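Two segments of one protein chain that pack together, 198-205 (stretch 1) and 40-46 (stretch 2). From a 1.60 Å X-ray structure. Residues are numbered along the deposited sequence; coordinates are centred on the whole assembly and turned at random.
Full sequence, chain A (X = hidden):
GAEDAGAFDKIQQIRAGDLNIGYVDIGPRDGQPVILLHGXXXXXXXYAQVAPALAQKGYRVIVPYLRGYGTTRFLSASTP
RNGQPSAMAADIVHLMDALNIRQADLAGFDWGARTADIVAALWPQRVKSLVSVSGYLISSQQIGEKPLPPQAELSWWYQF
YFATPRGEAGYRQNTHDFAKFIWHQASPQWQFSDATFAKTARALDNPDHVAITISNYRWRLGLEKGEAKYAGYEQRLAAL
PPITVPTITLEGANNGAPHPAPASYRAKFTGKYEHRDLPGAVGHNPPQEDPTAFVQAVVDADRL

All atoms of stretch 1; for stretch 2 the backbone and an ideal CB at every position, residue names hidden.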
ATOM      1  N   ALA A 198      17.521  -4.735  -5.057  1.00 10.22           N
ATOM      2  CA  ALA A 198      18.324  -4.568  -3.884  1.00 10.49           C
ATOM      3  C   ALA A 198      18.112  -3.285  -3.126  1.00 10.62           C
ATOM      4  O   ALA A 198      18.180  -3.222  -1.886  1.00 10.48           O
ATOM      5  CB  ALA A 198      19.815  -4.742  -4.239  1.00 10.82           C
ATOM      6  N   LYS A 199      17.809  -2.234  -3.860  1.00 11.19           N
ATOM      7  CA  LYS A 199      17.542  -0.949  -3.227  1.00 12.46           C
ATOM      8  C   LYS A 199      16.319  -0.991  -2.317  1.00 11.38           C
ATOM      9  O   LYS A 199      16.337  -0.488  -1.180  1.00 12.20           O
ATOM     10  CB  LYS A 199      17.398   0.126  -4.265  1.00 14.03           C
ATOM     11  CG  LYS A 199      17.466   1.535  -3.684  1.00 17.13           C
ATOM     12  CD  LYS A 199      17.425   2.509  -4.868  1.00 19.35           C
ATOM     13  CE  LYS A 199      17.835   3.931  -4.542  1.00 22.03           C
ATOM     14  NZ  LYS A 199      17.842   4.737  -5.860  1.00 21.63           N
ATOM     15  N   THR A 200      15.254  -1.670  -2.756  1.00 10.66           N
ATOM     16  CA  THR A 200      14.095  -1.865  -1.888  1.00 10.30           C
ATOM     17  C   THR A 200      14.358  -2.960  -0.849  1.00 10.41           C
ATOM     18  O   THR A 200      13.925  -2.850   0.284  1.00  9.74           O
ATOM     19  CB  THR A 200      12.841  -2.218  -2.752  1.00 10.25           C
ATOM     20  OG1 THR A 200      12.463  -1.019  -3.459  1.00 10.06           O
ATOM     21  CG2 THR A 200      11.712  -2.722  -1.913  1.00  9.63           C
ATOM     22  N   ALA A 201      15.119  -3.995  -1.166  1.00 11.31           N
ATOM     23  CA  ALA A 201      15.397  -5.052  -0.196  1.00 11.57           C
ATOM     24  C   ALA A 201      16.009  -4.523   1.078  1.00 11.99           C
ATOM     25  O   ALA A 201      15.776  -5.046   2.167  1.00 11.62           O
ATOM     26  CB  ALA A 201      16.283  -6.114  -0.798  1.00 11.95           C
ATOM     27  N   ARG A 202      16.806  -3.473   0.948  1.00 13.13           N
ATOM     28  CA  ARG A 202      17.393  -2.862   2.107  1.00 14.98           C
ATOM     29  C   ARG A 202      16.318  -2.469   3.141  1.00 14.63           C
ATOM     30  O   ARG A 202      16.491  -2.616   4.381  1.00 14.78           O
ATOM     31  CB  ARG A 202      18.355  -1.664   1.611  1.00 18.53           C
ATOM     32  CG  ARG A 202      18.979  -0.857   2.721  1.00 23.68           C
ATOM     33  CD  ARG A 202      19.735   0.451   2.293  1.00 26.58           C
ATOM     34  NE  ARG A 202      19.913   1.149   3.582  1.00 33.70           N
ATOM     35  CZ  ARG A 202      20.837   0.834   4.528  1.00 38.98           C
ATOM     36  NH1 ARG A 202      21.794  -0.127   4.343  1.00 36.51           N
ATOM     37  NH2 ARG A 202      20.839   1.528   5.687  1.00 41.60           N
ATOM     38  N   ALA A 203      15.199  -1.927   2.668  1.00 13.51           N
ATOM     39  CA  ALA A 203      14.122  -1.529   3.525  1.00 12.65           C
ATOM     40  C   ALA A 203      13.361  -2.691   4.124  1.00 12.79           C
ATOM     41  O   ALA A 203      12.794  -2.558   5.208  1.00 11.64           O
ATOM     42  CB  ALA A 203      13.139  -0.630   2.755  1.00 12.47           C
ATOM     43  N   LEU A 204      13.417  -3.878   3.485  1.00 12.45           N
ATOM     44  CA  LEU A 204      12.850  -5.079   4.060  1.00 12.58           C
ATOM     45  C   LEU A 204      13.614  -5.658   5.194  1.00 13.59           C
ATOM     46  O   LEU A 204      13.151  -6.610   5.820  1.00 13.31           O
ATOM     47  CB  LEU A 204      12.627  -6.144   2.970  1.00 12.32           C
ATOM     48  CG  LEU A 204      11.935  -5.642   1.671  1.00 12.17           C
ATOM     49  CD1 LEU A 204      11.775  -6.774   0.647  1.00 12.51           C
ATOM     50  CD2 LEU A 204      10.574  -4.996   1.927  1.00 12.11           C
ATOM     51  N   ASP A 205      14.840  -5.170   5.434  1.00 14.00           N
ATOM     52  CA  ASP A 205      15.654  -5.612   6.574  1.00 15.71           C
ATOM     53  C   ASP A 205      15.303  -4.848   7.843  1.00 15.11           C
ATOM     54  O   ASP A 205      15.839  -5.162   8.884  1.00 16.77           O
ATOM     55  CB  ASP A 205      17.142  -5.461   6.218  1.00 18.12           C
ATOM     56  CG  ASP A 205      17.586  -6.443   5.155  1.00 21.97           C
ATOM     57  OD1 ASP A 205      17.028  -7.586   5.049  1.00 25.12           O
ATOM     58  OD2 ASP A 205      18.490  -6.088   4.385  1.00 30.62           O
ATOM     59  N   UNK A  40       3.402  -4.557  -0.495  1.00  6.76           N
ATOM     60  CA  UNK A  40       4.284  -5.658   0.045  1.00  7.40           C
ATOM     61  C   UNK A  40       4.741  -6.545  -1.149  1.00  7.72           C
ATOM     62  O   UNK A  40       3.861  -6.926  -1.972  1.00  8.03           O
ATOM     63  CB  UNK A  40       3.545  -6.501   1.086  1.00  7.40           C
ATOM     64  N   UNK A  41       6.018  -6.945  -1.233  1.00  7.71           N
ATOM     65  CA  UNK A  41       7.126  -6.488  -0.410  1.00  7.80           C
ATOM     66  C   UNK A  41       7.955  -5.438  -1.140  1.00  7.53           C
ATOM     67  O   UNK A  41       8.977  -5.716  -1.772  1.00  7.67           O
ATOM     68  CB  UNK A  41       8.009  -7.670  -0.003  1.00  7.80           C
ATOM     69  N   UNK A  42       7.371  -4.243  -1.207  1.00  7.35           N
ATOM     70  CA  UNK A  42       7.945  -3.115  -1.958  1.00  7.30           C
ATOM     71  C   UNK A  42       8.245  -2.000  -1.003  1.00  7.09           C
ATOM     72  O   UNK A  42       8.096  -2.163   0.240  1.00  7.10           O
ATOM     73  CB  UNK A  42       7.004  -2.632  -3.064  1.00  7.30           C
ATOM     74  N   UNK A  43       8.659  -0.838  -1.495  1.00  7.15           N
ATOM     75  CA  UNK A  43       8.860   0.289  -0.581  1.00  7.32           C
ATOM     76  C   UNK A  43       8.687   1.631  -1.302  1.00  7.29           C
ATOM     77  O   UNK A  43       8.137   1.648  -2.403  1.00  7.41           O
ATOM     78  CB  UNK A  43      10.250   0.212   0.054  1.00  7.32           C
ATOM     79  N   UNK A  44       9.140   2.720  -0.689  1.00  7.13           N
ATOM     80  CA  UNK A  44       8.990   4.050  -1.256  1.00  7.35           C
ATOM     81  C   UNK A  44       9.599   4.193  -2.664  1.00  7.59           C
ATOM     82  O   UNK A  44       9.245   5.079  -3.445  1.00  7.75           O
ATOM     83  CB  UNK A  44       9.631   5.071  -0.315  1.00  7.35           C
ATOM     84  N   UNK A  45      10.587   3.332  -3.017  1.00  7.79           N
ATOM     85  CA  UNK A  45      11.167   3.428  -4.339  1.00  7.91           C
ATOM     86  C   UNK A  45      10.178   3.183  -5.461  1.00  7.86           C
ATOM     87  O   UNK A  45      10.416   3.529  -6.628  1.00  8.22           O
ATOM     88  CB  UNK A  45      12.326   2.437  -4.460  1.00  7.91           C
ATOM     89  N   UNK A  46       9.032   2.587  -5.135  1.00  7.70           N
ATOM     90  CA  UNK A  46       7.954   2.433  -6.085  1.00  7.62           C
ATOM     91  C   UNK A  46       7.508   3.819  -6.667  1.00  7.27           C
ATOM     92  O   UNK A  46       7.009   3.844  -7.795  1.00  7.82           O
ATOM     93  CB  UNK A  46       6.779   1.724  -5.408  1.00  7.62           C
TER

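Position 40 points its CA-to-CB bond away from stretch 1, and nothing of that stretch lies within 5.5 Å of the ideal CB. Many side chains would do. The residue is Trp40, whose closest ring atom, CD1, is 6.0 Å from Leu204 CD2, and whose NE1 bonds elsewhere in the structure.

At position 41 the bond runs sideways, with the ideal CB 3.9 Å from Leu204 CD1. A methyl group is on offer, so a compact apolar side chain suits: alanine, valine or proline. The backbone narrows the choice, because the peptide bond before 41 is cis, which strongly favours proline. Pro41 it is, its CB 4.1 Å from Leu204 CD1; that same methyl lies 3.8 Å from Pro41 O.

Position 42 turns its CB away, 4.8 Å from Thr200 CG2. Here the backbone does the touching; stretch 1 leaves the choice of side chain open, and many kinds could sit here. The residue is Tyr42: its C packs 3.7 Å from Thr200 CG2 and its O lies 4.1 Å from Leu204 CD2.

Position 43 faces stretch 1 squarely, its ideal CB 3.8 Å from Thr200 CG2 and 4.0 Å from Ala203 CB. The two methyls leave space for a short side chain, and the Thr200 hydroxyl nearby rewards an acceptor: serine, asparagine or aspartate. Asp43, chi1 p, takes a 2.6 Å hydrogen bond at OD1 from Thr200 OG1. OD1 also accepts from the backbone N of 45, at 2.9 Å, so one oxygen ties the helix to the turn. OD2 lies 3.2 Å from Ala203 CB, a close approach. Water 1 bridges the stretches again, donating to Thr200 OG1 (2.9 Å) and accepting from Asp43 N (3.1 Å).

Position 44 opens a 3-10 segment and has nothing of stretch 1 within 5.5 Å of its CB; the contact leaves it free. It is Ile44.

Position 45 points toward stretch 1, with Thr200 OG1 3.6 Å from the ideal CB and the long arm of Lys199 beyond. A flexible polar chain, glutamine or glutamate, could follow that arm. Gln45 does: its NE2 sits 3.9 Å from Lys199 CE, and waters 2 and 3 each accept from both Gln45 NE2 and Lys199 NZ, the first glutamine bond being weak.

Position 46 lies beyond reach, sideways, where a small polar residue could serve the turn. Ser46 joins water 1 through OG, 3.1 Å from its oxygen.

Stretch 2 40-46: WPYDIQS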
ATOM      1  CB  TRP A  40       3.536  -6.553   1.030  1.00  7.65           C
ATOM      2  CG  TRP A  40       4.386  -7.648   1.526  1.00  8.05           C
ATOM      3  CD1 TRP A  40       5.228  -7.586   2.568  1.00  8.16           C
ATOM      4  CD2 TRP A  40       4.484  -8.974   1.013  1.00  8.27           C
ATOM      5  NE1 TRP A  40       5.883  -8.776   2.728  1.00  8.55           N
ATOM      6  CE2 TRP A  40       5.444  -9.651   1.779  1.00  8.55           C
ATOM      7  CE3 TRP A  40       3.921  -9.629  -0.062  1.00  8.36           C
ATOM      8  CZ2 TRP A  40       5.829 -10.975   1.496  1.00  8.81           C
ATOM      9  CZ3 TRP A  40       4.253 -10.942  -0.287  1.00  8.48           C
ATOM     10  CH2 TRP A  40       5.239 -11.597   0.464  1.00  8.67           C
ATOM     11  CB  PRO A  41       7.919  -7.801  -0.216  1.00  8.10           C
ATOM     12  CG  PRO A  41       7.620  -8.610  -1.471  1.00  8.29           C
ATOM     13  CD  PRO A  41       6.418  -8.017  -2.154  1.00  7.99           C
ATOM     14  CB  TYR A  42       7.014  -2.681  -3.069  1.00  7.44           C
ATOM     15  CG  TYR A  42       6.605  -3.844  -3.977  1.00  7.54           C
ATOM     16  CD1 TYR A  42       7.336  -4.113  -5.096  1.00  7.89           C
ATOM     17  CD2 TYR A  42       5.459  -4.577  -3.766  1.00  7.41           C
ATOM     18  CE1 TYR A  42       6.981  -5.157  -5.970  1.00  8.17           C
ATOM     19  CE2 TYR A  42       5.076  -5.574  -4.603  1.00  7.59           C
ATOM     20  CZ  TYR A  42       5.827  -5.869  -5.706  1.00  7.90           C
ATOM     21  OH  TYR A  42       5.415  -6.882  -6.528  1.00  8.39           O
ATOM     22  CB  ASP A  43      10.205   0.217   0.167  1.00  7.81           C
ATOM     23  CG  ASP A  43      11.377   0.648  -0.667  1.00  8.24           C
ATOM     24  OD1 ASP A  43      11.260   0.752  -1.898  1.00  8.32           O
ATOM     25  OD2 ASP A  43      12.463   0.739  -0.037  1.00  9.65           O
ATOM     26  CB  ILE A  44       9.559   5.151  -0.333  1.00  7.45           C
ATOM     27  CG1 ILE A  44      11.057   5.014  -0.133  1.00  7.93           C
ATOM     28  CG2 ILE A  44       8.779   5.124   0.997  1.00  7.58           C
ATOM     29  CD1 ILE A  44      11.671   6.189   0.549  1.00  8.01           C
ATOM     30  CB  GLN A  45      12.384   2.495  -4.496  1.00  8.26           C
ATOM     31  CG  GLN A  45      13.510   2.724  -3.495  1.00  8.77           C
ATOM     32  CD  GLN A  45      13.968   4.181  -3.339  1.00  9.14           C
ATOM     33  OE1 GLN A  45      14.259   4.604  -2.170  1.00 10.79           O
ATOM     34  NE2 GLN A  45      14.088   4.878  -4.364  1.00  8.93           N
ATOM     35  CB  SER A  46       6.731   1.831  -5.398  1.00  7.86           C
ATOM     36  OG  SER A  46       6.965   0.510  -4.936  1.00  8.36           O
TER
HETATM   37  O   HOH W   1       9.678  -0.875  -4.398  1.00  9.97           O
HETATM   38  O   HOH W   2      15.037   4.253  -6.789  1.00 13.25           O
HETATM   39  O   HOH W   3      16.142   6.811  -4.807  1.00 14.94           O
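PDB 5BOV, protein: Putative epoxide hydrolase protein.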